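Local coordinates for protein lipid II:glycine glycyltransferase (Staphylococcus aureus, PDB 6SNR) that probably adds the first glycine of the pentaglycine bridge to the lysine of lipid II during peptidoglycan synthesis, taking it from glycyl-tRNA, at residues A[127-132]-A[389-394]; A[69-74]-A[106-111]. One frame throughout, in Å; residues are numbered along the deposited sequence.

Contact 1 of 2, residues A[127-132]-A[389-394]; sequences GFKHKG and DYILNQ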
loop_
_atom_site.group_PDB
_atom_site.type_symbol
_atom_site.label_atom_id
_atom_site.label_comp_id
_atom_site.label_asym_id
_atom_site.label_seq_id
_atom_site.Cartn_x
_atom_site.Cartn_y
_atom_site.Cartn_z
ATOM N N GLY A 127 -14.674 -26.174 15.117
ATOM C CA GLY A 127 -15.862 -25.498 15.558
ATOM C C GLY A 127 -16.073 -24.059 15.102
ATOM O O GLY A 127 -17.051 -23.414 15.497
ATOM N N PHE A 128 -15.176 -23.557 14.250
ATOM C CA PHE A 128 -15.330 -22.220 13.704
ATOM C C PHE A 128 -16.441 -22.199 12.657
ATOM O O PHE A 128 -16.595 -23.156 11.895
ATOM C CB PHE A 128 -14.082 -21.749 12.957
ATOM C CG PHE A 128 -12.965 -21.236 13.850
ATOM C CD1 PHE A 128 -12.892 -19.903 14.164
ATOM C CD2 PHE A 128 -11.960 -22.083 14.308
ATOM C CE1 PHE A 128 -11.847 -19.412 14.973
ATOM C CE2 PHE A 128 -10.934 -21.602 15.120
ATOM C CZ PHE A 128 -10.883 -20.277 15.451
ATOM N N LYS A 129 -17.196 -21.132 12.670
ATOM C CA LYS A 129 -18.237 -20.867 11.661
ATOM C C LYS A 129 -17.736 -19.827 10.660
ATOM O O LYS A 129 -17.141 -18.810 11.013
ATOM C CB LYS A 129 -19.514 -20.398 12.327
ATOM C CG LYS A 129 -19.949 -21.277 13.510
ATOM C CD LYS A 129 -20.089 -22.755 13.166
ATOM C CE LYS A 129 -20.339 -23.585 14.412
ATOM N NZ LYS A 129 -20.308 -25.039 14.098
ATOM N N HIS A 130 -18.006 -20.088 9.388
ATOM C CA HIS A 130 -17.565 -19.221 8.295
ATOM C C HIS A 130 -18.589 -18.180 7.918
ATOM O O HIS A 130 -19.802 -18.492 7.862
ATOM C CB HIS A 130 -17.297 -20.110 7.093
ATOM C CG HIS A 130 -16.651 -19.427 5.928
ATOM N ND1 HIS A 130 -17.081 -19.623 4.625
ATOM C CD2 HIS A 130 -15.565 -18.608 5.838
ATOM C CE1 HIS A 130 -16.284 -18.970 3.792
ATOM N NE2 HIS A 130 -15.361 -18.335 4.505
ATOM N N LYS A 131 -18.132 -16.949 7.612
ATOM C CA LYS A 131 -19.026 -15.836 7.252
ATOM C C LYS A 131 -19.464 -15.981 5.784
ATOM O O LYS A 131 -20.380 -15.255 5.361
ATOM C CB LYS A 131 -18.356 -14.451 7.400
ATOM C CG LYS A 131 -18.205 -13.953 8.807
ATOM C CD LYS A 131 -19.531 -13.627 9.431
ATOM C CE LYS A 131 -19.321 -12.854 10.721
ATOM N NZ LYS A 131 -20.561 -12.663 11.459
ATOM N N GLY A 132 -18.785 -16.863 5.038
ATOM C CA GLY A 132 -19.153 -17.195 3.624
ATOM C C GLY A 132 -18.285 -16.561 2.554
ATOM O O GLY A 132 -17.507 -15.647 2.827
ATOM N N ASP A 389 -15.583 -17.425 13.002
ATOM C CA ASP A 389 -15.844 -17.118 14.399
ATOM C C ASP A 389 -15.930 -18.413 15.195
ATOM O O ASP A 389 -16.612 -19.347 14.781
ATOM C CB ASP A 389 -17.137 -16.343 14.573
ATOM C CG ASP A 389 -17.103 -14.996 13.917
ATOM O OD1 ASP A 389 -16.248 -14.203 14.339
ATOM O OD2 ASP A 389 -17.965 -14.709 13.053
ATOM N N TYR A 390 -15.213 -18.469 16.315
ATOM C CA TYR A 390 -15.369 -19.543 17.310
ATOM C C TYR A 390 -16.254 -18.923 18.372
ATOM O O TYR A 390 -15.869 -18.001 19.095
ATOM C CB TYR A 390 -14.037 -20.026 17.861
ATOM C CG TYR A 390 -14.208 -21.192 18.801
ATOM C CD1 TYR A 390 -14.502 -20.970 20.131
ATOM C CD2 TYR A 390 -14.077 -22.506 18.357
ATOM C CE1 TYR A 390 -14.681 -22.035 20.997
ATOM C CE2 TYR A 390 -14.234 -23.577 19.237
ATOM C CZ TYR A 390 -14.552 -23.317 20.551
ATOM O OH TYR A 390 -14.713 -24.359 21.461
ATOM N N ILE A 391 -17.527 -19.371 18.441
ATOM C CA ILE A 391 -18.516 -18.642 19.186
ATOM C C ILE A 391 -18.506 -19.117 20.653
ATOM O O ILE A 391 -18.602 -20.330 20.906
ATOM C CB ILE A 391 -19.950 -18.798 18.573
ATOM C CG1 ILE A 391 -19.962 -18.202 17.165
ATOM C CG2 ILE A 391 -20.997 -18.143 19.464
ATOM C CD1 ILE A 391 -21.159 -18.625 16.325
ATOM N N LEU A 392 -18.403 -18.159 21.567
ATOM C CA LEU A 392 -18.346 -18.406 23.012
ATOM C C LEU A 392 -19.662 -18.147 23.704
ATOM O O LEU A 392 -19.970 -18.767 24.729
ATOM C CB LEU A 392 -17.244 -17.547 23.654
ATOM C CG LEU A 392 -15.861 -17.867 23.129
ATOM C CD1 LEU A 392 -14.862 -16.803 23.551
ATOM C CD2 LEU A 392 -15.397 -19.267 23.486
ATOM N N ASN A 393 -20.434 -17.202 23.187
ATOM C CA ASN A 393 -21.768 -16.964 23.700
ATOM C C ASN A 393 -22.724 -16.823 22.512
ATOM O O ASN A 393 -22.719 -15.802 21.868
ATOM C CB ASN A 393 -21.778 -15.723 24.565
ATOM C CG ASN A 393 -23.085 -15.547 25.308
ATOM O OD1 ASN A 393 -24.131 -15.502 24.689
ATOM N ND2 ASN A 393 -23.019 -15.415 26.631
ATOM N N GLN A 394 -23.576 -17.823 22.299
ATOM C CA GLN A 394 -24.456 -17.852 21.113
ATOM C C GLN A 394 -25.468 -16.712 21.067
ATOM O O GLN A 394 -25.570 -16.038 20.038
ATOM C CB GLN A 394 -25.183 -19.203 20.976
ATOM C CG GLN A 394 -24.518 -20.209 20.063
ATOM C CD GLN A 394 -24.483 -19.778 18.594
ATOM O OE1 GLN A 394 -25.119 -18.793 18.181
ATOM N NE2 GLN A 394 -23.732 -20.503 17.808
HETATM O O HOH W 1 -18.370 -21.715 17.132
HETATM O O HOH W 2 -18.749 -16.415 11.061
#
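F128 and Y390 meet where the edge strand 129-130 of a mixed β-sheet runs antiparallel to strand 388-391. K129 and D389 form a hydrogen-bonded pair there: K129 N donates to D389 O at 2.8 Å, nearly straight at 173°, and D389 N returns a bond to K129 O. The tight part lies on the F128 side of the sheet, against helix 83-99, where L90 touches both side chains. Y390 CB sits over one face of the F128 ring, 3.9 Å from its centroid, a CH-pi contact. A chi1 of -176° sets Y390 CG anti to the backbone N; the ring's edge is toward the F128 face, the planes 69° apart in a T-shaped stack. Beyond it, Y390 OH bonds to K94. G127 closes a helix in a Schellman motif, and its carbonyl carbon lies 4.1 Å from Y390 CD2.

The other face, carrying K129 and D389, is looser and wetter. K129 is exposed, and it touches I391 lightly, CG to CD1 at 4.1 Å. The K131 ammonium makes a long salt bridge to D389, NZ to OD2 3.7 Å; its stronger partner is E401, while Y397 hydrogen-bonds D389 OD2. One water donates to both K129 O and D389 OD2. A second, farther along, links the two segments beyond the direct bonds: it donates to G127 O at 2.7 Å and accepts from I391 N.

Contact 2 of 2, residues A[69-74]-A[106-111]; sequences LCYISR and KIDPDV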
loop_
_atom_site.group_PDB
_atom_site.type_symbol
_atom_site.label_atom_id
_atom_site.label_comp_id
_atom_site.label_asym_id
_atom_site.label_seq_id
_atom_site.Cartn_x
_atom_site.Cartn_y
_atom_site.Cartn_z
ATOM N N LEU A 69 -15.486 -8.339 22.118
ATOM C CA LEU A 69 -15.067 -9.129 20.965
ATOM C C LEU A 69 -13.564 -9.414 21.063
ATOM O O LEU A 69 -12.831 -8.498 21.404
ATOM C CB LEU A 69 -15.316 -8.382 19.642
ATOM C CG LEU A 69 -14.836 -9.131 18.344
ATOM C CD1 LEU A 69 -15.473 -10.492 18.114
ATOM C CD2 LEU A 69 -14.966 -8.251 17.095
ATOM N N CYS A 70 -13.171 -10.652 20.820
ATOM C CA CYS A 70 -11.767 -11.043 20.589
ATOM C C CYS A 70 -11.534 -11.101 19.094
ATOM O O CYS A 70 -12.051 -11.986 18.400
ATOM C CB CYS A 70 -11.448 -12.403 21.227
ATOM S SG CYS A 70 -9.744 -12.954 20.974
ATOM N N TYR A 71 -10.731 -10.171 18.562
ATOM C CA TYR A 71 -10.487 -10.147 17.131
ATOM C C TYR A 71 -8.997 -10.353 16.856
ATOM O O TYR A 71 -8.166 -9.525 17.291
ATOM C CB TYR A 71 -10.987 -8.832 16.552
ATOM C CG TYR A 71 -10.780 -8.635 15.056
ATOM C CD1 TYR A 71 -10.810 -9.700 14.157
ATOM C CD2 TYR A 71 -10.454 -7.363 14.576
ATOM C CE1 TYR A 71 -10.561 -9.514 12.791
ATOM C CE2 TYR A 71 -10.211 -7.163 13.209
ATOM C CZ TYR A 71 -10.294 -8.236 12.336
ATOM O OH TYR A 71 -10.003 -8.014 10.984
ATOM N N ILE A 72 -8.697 -11.437 16.185
ATOM C CA ILE A 72 -7.323 -11.833 15.803
ATOM C C ILE A 72 -7.151 -11.402 14.358
ATOM O O ILE A 72 -7.302 -12.201 13.432
ATOM C CB ILE A 72 -7.032 -13.331 15.996
ATOM C CG1 ILE A 72 -7.426 -13.778 17.425
ATOM C CG2 ILE A 72 -5.558 -13.654 15.701
ATOM C CD1 ILE A 72 -7.109 -15.204 17.791
ATOM N N SER A 73 -6.840 -10.119 14.181
ATOM C CA SER A 73 -6.920 -9.476 12.816
ATOM C C SER A 73 -5.766 -9.955 11.938
ATOM O O SER A 73 -4.565 -9.709 12.219
ATOM C CB SER A 73 -6.901 -7.935 12.937
ATOM O OG SER A 73 -5.777 -7.430 13.698
ATOM N N ARG A 74 -6.109 -10.681 10.861
ATOM C CA ARG A 74 -5.152 -11.360 9.985
ATOM C C ARG A 74 -4.251 -12.410 10.687
ATOM O O ARG A 74 -3.199 -12.768 10.204
ATOM C CB ARG A 74 -4.319 -10.341 9.187
ATOM C CG ARG A 74 -5.162 -9.535 8.187
ATOM C CD ARG A 74 -5.389 -10.351 6.971
ATOM N NE ARG A 74 -6.063 -9.608 5.889
ATOM C CZ ARG A 74 -7.213 -9.955 5.311
ATOM N NH1 ARG A 74 -7.903 -11.012 5.723
ATOM N NH2 ARG A 74 -7.628 -9.201 4.261
ATOM N N LYS A 106 -12.741 -14.148 16.649
ATOM C CA LYS A 106 -12.911 -13.908 15.208
ATOM C C LYS A 106 -11.535 -13.910 14.557
ATOM O O LYS A 106 -10.654 -13.129 14.986
ATOM C CB LYS A 106 -13.587 -12.557 14.997
ATOM C CG LYS A 106 -13.777 -12.153 13.497
ATOM C CD LYS A 106 -14.457 -10.832 13.381
ATOM C CE LYS A 106 -15.862 -10.837 13.934
ATOM N NZ LYS A 106 -16.785 -11.772 13.222
ATOM N N ILE A 107 -11.387 -14.695 13.479
ATOM C CA ILE A 107 -10.101 -14.710 12.766
ATOM C C ILE A 107 -10.331 -14.512 11.256
ATOM O O ILE A 107 -11.452 -14.691 10.752
ATOM C CB ILE A 107 -9.330 -16.010 12.967
ATOM C CG1 ILE A 107 -10.042 -17.186 12.249
ATOM C CG2 ILE A 107 -9.119 -16.359 14.450
ATOM C CD1 ILE A 107 -9.277 -18.459 12.247
ATOM N N ASP A 108 -9.269 -14.093 10.556
ATOM C CA ASP A 108 -9.375 -13.752 9.125
ATOM C C ASP A 108 -7.978 -13.800 8.464
ATOM O O ASP A 108 -7.490 -12.778 7.954
ATOM C CB ASP A 108 -10.145 -12.424 8.854
ATOM C CG ASP A 108 -9.655 -11.219 9.609
ATOM O OD1 ASP A 108 -8.732 -11.319 10.449
ATOM O OD2 ASP A 108 -10.206 -10.135 9.457
ATOM N N PRO A 109 -7.331 -14.963 8.480
ATOM C CA PRO A 109 -5.944 -15.018 8.073
ATOM C C PRO A 109 -5.778 -14.770 6.570
ATOM O O PRO A 109 -6.720 -14.972 5.801
ATOM C CB PRO A 109 -5.529 -16.423 8.452
ATOM C CG PRO A 109 -6.795 -17.231 8.351
ATOM C CD PRO A 109 -7.836 -16.282 8.856
ATOM N N ASP A 110 -4.602 -14.330 6.165
ATOM C CA ASP A 110 -4.316 -14.114 4.746
ATOM C C ASP A 110 -3.912 -15.441 4.104
ATOM O O ASP A 110 -2.728 -15.725 3.933
ATOM C CB ASP A 110 -3.200 -13.099 4.597
ATOM C CG ASP A 110 -2.945 -12.678 3.153
ATOM O OD1 ASP A 110 -3.669 -13.095 2.201
ATOM O OD2 ASP A 110 -1.954 -11.951 2.997
ATOM N N VAL A 111 -4.917 -16.264 3.784
ATOM C CA VAL A 111 -4.738 -17.538 3.110
ATOM C C VAL A 111 -5.634 -17.495 1.877
ATOM O O VAL A 111 -6.796 -17.223 1.970
ATOM C CB VAL A 111 -5.088 -18.757 4.008
ATOM C CG1 VAL A 111 -5.000 -20.089 3.243
ATOM C CG2 VAL A 111 -4.161 -18.763 5.207
HETATM O O HOH W 3 -2.567 -13.465 7.845
#
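Y71 and D108 cross at about a right angle, the phenol ring and the carboxylate turned 60° from each other. The tyrosine hydroxyl donates to D108 OD2 over a short 2.6 Å, reaching the syn lone pair, and that oxygen lies at the ring edge in the ring plane. On the aspartate, chi1 (53°) sets CG between its own backbone N and carbonyl carbon. Its second oxygen, OD1, accepts the backbone N-H of R74 at 2.7 Å, from above the carboxylate plane. One buried aspartate therefore ties a side chain and a main-chain amide of the other segment. Y71 OH also bonds to Q143.

The segments lie on two parallel neighbours, strands 68-78 and 102-107, joined through helix 83-99 as a β-α-β unit. Within the strands, K106 N bonds to C70 O and K106 O accepts I72 N, each at 2.9 Å. Y71 and K106 share one face, where the extended first part of the lysine chain passes obliquely beside the ring, CD 3.9 Å from Y71 CD1, before bending to carry NZ to D389, E387 and E401. On the opposite face I72 and I107 lie side by side and point the same way, I72 CB against I107 CG2.

R74 starts away from 106-111; its chain bends at chi2 (-80°), and CD lies 3.4 Å from D108 O. Its guanidinium holds D108 O in its own plane, NH1 to O 2.9 Å, while the donor stands above the carbonyl plane; NH2 goes to P144 O. Farther on, a water accepts from D110 N and donates to R74 O.

How the contacts relate
Contact 2 closes before contact 1 opens along the chain, and their centres lie 12 Å apart in one mixed sheet. Strand 102-107 stands between strands 68-78 and 388-391, so the four segments occupy four successive strands, with 129-130 at the margin. Strand 388-391 returns from near the C-terminal end of the chain, segment 389-394 beginning 257 residues after 132, and wedges between the edge strand and the β-α-β unit. The two contacts touch directly: D389 OD1 forms a salt bridge with K106 NZ at 2.7 Å, and F128 CE1 packs on I107 CD1 on the sheet's other face. The late strand thus completes a sheet otherwise built from the first part of the chain.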